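Local coordinates for CHAD domain protein (Streptomyces chartreusis, PDB 6RN5) that probably binds polyphosphate through its all-helical CHAD fold and also binds copper ions, at residues T33-L36 against R37-L41; L99-E102 against H103-T106. All coordinates share one frame; numbering follows the deposited sequence.

Interaction 1 (T33-L36 against R37-L41)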
ATOM      1  N   THR A  33      20.832   1.570  41.498  1.00 35.04           N
ATOM      2  CA  THR A  33      20.776   0.269  42.162  1.00 36.52           C
ATOM      3  C   THR A  33      20.190  -0.817  41.262  1.00 37.47           C
ATOM      4  O   THR A  33      20.719  -1.911  41.240  1.00 37.63           O
ATOM      5  CB  THR A  33      19.968   0.367  43.455  1.00 38.04           C
ATOM      6  OG1 THR A  33      20.659   1.246  44.302  1.00 40.15           O
ATOM      7  CG2 THR A  33      19.828  -0.979  44.188  1.00 37.51           C
ATOM      8  N   GLU A  34      19.094  -0.540  40.552  1.00 35.33           N
ATOM      9  CA  GLU A  34      18.613  -1.463  39.502  1.00 40.63           C
ATOM     10  C   GLU A  34      19.662  -1.797  38.455  1.00 39.01           C
ATOM     11  O   GLU A  34      19.736  -2.928  38.036  1.00 38.23           O
ATOM     12  CB  GLU A  34      17.385  -0.936  38.759  1.00 44.70           C
ATOM     13  CG  GLU A  34      16.129  -0.924  39.621  1.00 55.28           C
ATOM     14  CD  GLU A  34      15.864  -2.271  40.308  1.00 62.20           C
ATOM     15  OE1 GLU A  34      15.685  -3.277  39.581  1.00 59.87           O
ATOM     16  OE2 GLU A  34      15.840  -2.322  41.566  1.00 63.81           O
ATOM     17  N   PHE A  35      20.417  -0.805  37.987  1.00 34.77           N
ATOM     18  CA  PHE A  35      21.521  -1.053  37.059  1.00 34.62           C
ATOM     19  C   PHE A  35      22.576  -1.999  37.649  1.00 33.99           C
ATOM     20  O   PHE A  35      23.086  -2.869  36.951  1.00 33.82           O
ATOM     21  CB  PHE A  35      22.189   0.273  36.678  1.00 30.64           C
ATOM     22  CG  PHE A  35      23.260   0.142  35.642  1.00 30.68           C
ATOM     23  CD1 PHE A  35      24.562  -0.084  36.007  1.00 33.05           C
ATOM     24  CD2 PHE A  35      22.958   0.254  34.301  1.00 33.94           C
ATOM     25  CE1 PHE A  35      25.569  -0.185  35.064  1.00 33.81           C
ATOM     26  CE2 PHE A  35      23.950   0.168  33.327  1.00 37.06           C
ATOM     27  CZ  PHE A  35      25.270  -0.042  33.713  1.00 38.27           C
ATOM     28  N   LEU A  36      22.933  -1.805  38.922  1.00 36.97           N
ATOM     29  CA  LEU A  36      23.925  -2.675  39.552  1.00 37.46           C
ATOM     30  C   LEU A  36      23.380  -4.075  39.778  1.00 36.64           C
ATOM     31  O   LEU A  36      24.099  -5.051  39.586  1.00 39.79           O
ATOM     32  CB  LEU A  36      24.441  -2.109  40.850  1.00 40.12           C
ATOM     33  CG  LEU A  36      25.115  -0.740  40.750  1.00 44.05           C
ATOM     34  CD1 LEU A  36      25.303  -0.209  42.165  1.00 46.64           C
ATOM     35  CD2 LEU A  36      26.410  -0.756  39.974  1.00 46.53           C
ATOM     36  N   ARG A  37      22.124  -4.189  40.138  1.00 39.59           N
ATOM     37  CA  ARG A  37      21.494  -5.528  40.201  1.00 45.89           C
ATOM     38  C   ARG A  37      21.551  -6.271  38.906  1.00 44.78           C
ATOM     39  O   ARG A  37      21.963  -7.427  38.861  1.00 44.76           O
ATOM     40  CB  ARG A  37      20.047  -5.428  40.570  1.00 48.31           C
ATOM     41  CG  ARG A  37      19.891  -5.449  42.051  1.00 61.73           C
ATOM     42  CD  ARG A  37      18.442  -5.249  42.428  1.00 70.13           C
ATOM     43  NE  ARG A  37      18.364  -4.667  43.755  1.00 71.22           N
ATOM     44  CZ  ARG A  37      17.238  -4.249  44.311  1.00 83.02           C
ATOM     45  NH1 ARG A  37      16.070  -4.343  43.661  1.00 85.62           N
ATOM     46  NH2 ARG A  37      17.285  -3.740  45.532  1.00 89.18           N
ATOM     47  N   ALA A  38      21.104  -5.615  37.847  1.00 41.38           N
ATOM     48  CA  ALA A  38      21.131  -6.225  36.540  1.00 39.40           C
ATOM     49  C   ALA A  38      22.550  -6.606  36.149  1.00 42.30           C
ATOM     50  O   ALA A  38      22.797  -7.678  35.608  1.00 45.80           O
ATOM     51  CB  ALA A  38      20.533  -5.293  35.509  1.00 37.15           C
ATOM     52  N   LEU A  39      23.490  -5.720  36.419  1.00 43.20           N
ATOM     53  CA  LEU A  39      24.866  -5.991  36.096  1.00 45.51           C
ATOM     54  C   LEU A  39      25.376  -7.239  36.822  1.00 48.35           C
ATOM     55  O   LEU A  39      26.049  -8.035  36.200  1.00 44.85           O
ATOM     56  CB  LEU A  39      25.738  -4.782  36.420  1.00 45.79           C
ATOM     57  CG  LEU A  39      27.205  -4.931  36.093  1.00 49.18           C
ATOM     58  CD1 LEU A  39      27.413  -5.374  34.645  1.00 52.67           C
ATOM     59  CD2 LEU A  39      27.947  -3.629  36.367  1.00 46.46           C
ATOM     60  N   ARG A  40      25.030  -7.409  38.105  1.00 47.69           N
ATOM     61  CA  ARG A  40      25.446  -8.570  38.880  1.00 49.53           C
ATOM     62  C   ARG A  40      24.791  -9.821  38.320  1.00 53.05           C
ATOM     63  O   ARG A  40      25.456 -10.828  38.158  1.00 48.07           O
ATOM     64  CB  ARG A  40      25.103  -8.447  40.368  1.00 57.77           C
ATOM     65  CG  ARG A  40      26.235  -7.949  41.259  1.00 71.53           C
ATOM     66  CD  ARG A  40      25.904  -8.044  42.757  1.00 79.67           C
ATOM     67  NE  ARG A  40      24.675  -7.311  43.119  1.00 84.91           N
ATOM     68  CZ  ARG A  40      24.583  -5.990  43.316  1.00 79.22           C
ATOM     69  NH1 ARG A  40      25.648  -5.199  43.206  1.00 80.59           N
ATOM     70  NH2 ARG A  40      23.409  -5.453  43.629  1.00 75.71           N
ATOM     71  N   LEU A  41      23.494  -9.764  38.034  1.00 51.28           N
ATOM     72  CA  LEU A  41      22.812 -10.889  37.394  1.00 54.20           C
ATOM     73  C   LEU A  41      23.492 -11.269  36.077  1.00 54.91           C
ATOM     74  O   LEU A  41      23.571 -12.437  35.709  1.00 52.63           O
ATOM     75  CB  LEU A  41      21.355 -10.534  37.099  1.00 54.88           C
ATOM     76  CG  LEU A  41      20.522 -11.562  36.325  1.00 62.79           C
ATOM     77  CD1 LEU A  41      20.285 -12.794  37.193  1.00 65.82           C
ATOM     78  CD2 LEU A  41      19.196 -10.991  35.830  1.00 64.91           C
TER
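E34 and R37 pair by charge one turn apart on helix 21-42. OE2 of E34 sits 2.9 Å from NH1 of R37, but the carboxylate and guanidinium planes stand 88° apart and the oxygen lies well out of the guanidinium plane, so no N-H points at it. The acid gets there by folding at its second torsion (chi2 -51°), while R37 runs extended from CG to NE and passes T33, whose CG2 methyl is 4.0 Å from NH2 of R37. The hydroxyl of T33 is held by the carbonyl of R29. On another side of the helix, the guanidinium of R40 doubles back and lays one face over L36 O, which stands 3.8 Å from the guanidinium plane, over its centre. Apolar contact is lighter: CE1 of F35 approaches CD2 of L39 at 4.4 Å, and both residues also touch helix 201-213, with F35 reaching helix 56-75 as well. Beneath all this, four successive i to i+4 amide bonds join the turns, from R37 N to T33 O at 2.9 Å through R40 N to L36 O. With arginines outward and F35, A38 and L39 inward, this is an amphipathic helix of the CHAD helical bundle.

Interaction 2 (L99-E102 against H103-T106); sequences LAME and HAYT
M101 lays its terminal methyl over one face of the Y105 ring, CE standing 3.7 Å from the ring centroid and 30° off the normal. Bends at chi2 (-82°) and chi3 (40°) fold the thioether back along the helix so that CE comes over the ring, and the sulfur follows obliquely, SD being 4.8 Å from that centroid. The methyl makes a CH-pi contact, and with the sulfur beside the ring the pair is a Met-aromatic contact at i to i+4 spacing on the long helix 82-120 of the CHAD fold, where Y105 also packs on L183 and A186 of helix 170-198. CE touches the A104 methyl too, 3.9 Å from its CB. With an alanine at Y105, the M101 methyl would probably lose the ring face it rests on, and a gap would be likely to open against L183 and A186. Further round, the carbonyl oxygen of E102 takes two bonds from T106: the amide N at 3.0 Å, in the carbonyl plane, and OG1 also at 3.0 Å, from above that plane. The extended side chain of E102 reaches helix 170-198, where OE1 bonds ND1 of H191. At the upstream end, the amide N of H103 gives a bond to a water 3.0 Å away, while A104 N bonds A100 O directly.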
ATOM      1  N   LEU A  99      24.033  -2.080  24.089  1.00 36.44           N
ATOM      2  CA  LEU A  99      23.149  -3.153  24.571  1.00 36.74           C
ATOM      3  C   LEU A  99      21.806  -3.325  23.800  1.00 40.45           C
ATOM      4  O   LEU A  99      21.181  -4.379  23.882  1.00 42.13           O
ATOM      5  CB  LEU A  99      22.887  -2.976  26.056  1.00 39.72           C
ATOM      6  CG  LEU A  99      24.094  -3.106  26.993  1.00 41.98           C
ATOM      7  CD1 LEU A  99      23.602  -3.145  28.411  1.00 46.25           C
ATOM      8  CD2 LEU A  99      24.905  -4.349  26.738  1.00 44.63           C
ATOM      9  N   ALA A 100      21.371  -2.313  23.059  1.00 41.13           N
ATOM     10  CA  ALA A 100      20.112  -2.407  22.292  1.00 46.98           C
ATOM     11  C   ALA A 100      20.265  -3.190  20.959  1.00 43.33           C
ATOM     12  O   ALA A 100      19.325  -3.834  20.490  1.00 38.97           O
ATOM     13  CB  ALA A 100      19.563  -1.001  22.035  1.00 43.95           C
ATOM     14  N   MET A 101      21.467  -3.165  20.391  1.00 43.77           N
ATOM     15  CA  MET A 101      21.663  -3.550  18.988  1.00 42.60           C
ATOM     16  C   MET A 101      21.260  -4.975  18.660  1.00 40.02           C
ATOM     17  O   MET A 101      20.493  -5.220  17.724  1.00 35.69           O
ATOM     18  CB  MET A 101      23.076  -3.247  18.560  1.00 46.94           C
ATOM     19  CG  MET A 101      23.220  -1.792  18.125  1.00 56.38           C
ATOM     20  SD  MET A 101      22.694  -1.378  16.414  1.00 68.60           S
ATOM     21  CE  MET A 101      21.186  -2.306  16.104  1.00 62.24           C
ATOM     22  N   GLU A 102      21.726  -5.917  19.451  1.00 37.06           N
ATOM     23  CA  GLU A 102      21.382  -7.304  19.165  1.00 40.65           C
ATOM     24  C   GLU A 102      19.867  -7.470  19.012  1.00 38.47           C
ATOM     25  O   GLU A 102      19.382  -7.964  17.998  1.00 36.74           O
ATOM     26  CB  GLU A 102      21.940  -8.251  20.223  1.00 41.29           C
ATOM     27  CG  GLU A 102      21.591  -9.692  19.944  1.00 46.87           C
ATOM     28  CD  GLU A 102      22.089 -10.656  21.004  1.00 50.53           C
ATOM     29  OE1 GLU A 102      22.733 -10.227  22.004  1.00 50.12           O
ATOM     30  OE2 GLU A 102      21.826 -11.852  20.808  1.00 50.10           O
ATOM     31  N   HIS A 103      19.138  -7.024  20.022  1.00 39.70           N
ATOM     32  CA  HIS A 103      17.670  -7.086  20.065  1.00 41.89           C
ATOM     33  C   HIS A 103      16.994  -6.359  18.874  1.00 35.08           C
ATOM     34  O   HIS A 103      16.070  -6.871  18.299  1.00 35.68           O
ATOM     35  CB  HIS A 103      17.178  -6.507  21.429  1.00 47.31           C
ATOM     36  CG  HIS A 103      15.763  -6.014  21.416  1.00 54.19           C
ATOM     37  ND1 HIS A 103      14.673  -6.860  21.523  1.00 59.53           N
ATOM     38  CD2 HIS A 103      15.258  -4.758  21.297  1.00 64.21           C
ATOM     39  CE1 HIS A 103      13.562  -6.147  21.469  1.00 62.54           C
ATOM     40  NE2 HIS A 103      13.886  -4.868  21.341  1.00 61.42           N
ATOM     41  N   ALA A 104      17.464  -5.167  18.516  1.00 32.07           N
ATOM     42  CA  ALA A 104      16.892  -4.464  17.404  1.00 33.47           C
ATOM     43  C   ALA A 104      16.955  -5.327  16.114  1.00 31.57           C
ATOM     44  O   ALA A 104      15.988  -5.413  15.346  1.00 34.30           O
ATOM     45  CB  ALA A 104      17.585  -3.089  17.234  1.00 31.83           C
ATOM     46  N   TYR A 105      18.095  -5.956  15.873  1.00 32.87           N
ATOM     47  CA  TYR A 105      18.265  -6.814  14.687  1.00 32.89           C
ATOM     48  C   TYR A 105      17.377  -8.033  14.763  1.00 32.12           C
ATOM     49  O   TYR A 105      16.722  -8.412  13.744  1.00 29.35           O
ATOM     50  CB  TYR A 105      19.717  -7.234  14.470  1.00 30.29           C
ATOM     51  CG  TYR A 105      20.595  -6.092  14.004  1.00 32.62           C
ATOM     52  CD1 TYR A 105      20.304  -5.390  12.846  1.00 32.88           C
ATOM     53  CD2 TYR A 105      21.745  -5.732  14.710  1.00 32.81           C
ATOM     54  CE1 TYR A 105      21.109  -4.351  12.421  1.00 33.94           C
ATOM     55  CE2 TYR A 105      22.550  -4.690  14.285  1.00 31.17           C
ATOM     56  CZ  TYR A 105      22.218  -4.011  13.159  1.00 34.20           C
ATOM     57  OH  TYR A 105      23.026  -3.007  12.718  1.00 39.42           O
ATOM     58  N   THR A 106      17.248  -8.584  15.964  1.00 34.77           N
ATOM     59  CA  THR A 106      16.356  -9.754  16.173  1.00 36.62           C
ATOM     60  C   THR A 106      14.906  -9.409  15.921  1.00 39.10           C
ATOM     61  O   THR A 106      14.201 -10.148  15.261  1.00 42.22           O
ATOM     62  CB  THR A 106      16.475 -10.285  17.605  1.00 39.51           C
ATOM     63  OG1 THR A 106      17.857 -10.506  17.916  1.00 38.14           O
ATOM     64  CG2 THR A 106      15.678 -11.582  17.779  1.00 37.05           C
TER
HETATM   65  O   HOH W   1      20.118  -6.252  22.743  1.00 52.62           O

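Interactions 1 and 2 follow one another along the chain, on helix 21-42 and then on helix 82-120, with centres 20 Å apart and nearest atoms about 6 Å apart, so they do not touch. Helix 56-75 relates them: L62 meets F35 and A38 of interaction 1 and also L99 of interaction 2, while R63 next to it meets A100 and H103. Neither contributes a residue of the copper site or the carbonate pocket, but L39 packs on A207, which lines that pocket, and its side chain is about 4 Å from the carbonate. The H103 side chain is about 4 Å from a sulfate. Both ions probably come from the crystallisation liquor, though such anions often mark pockets.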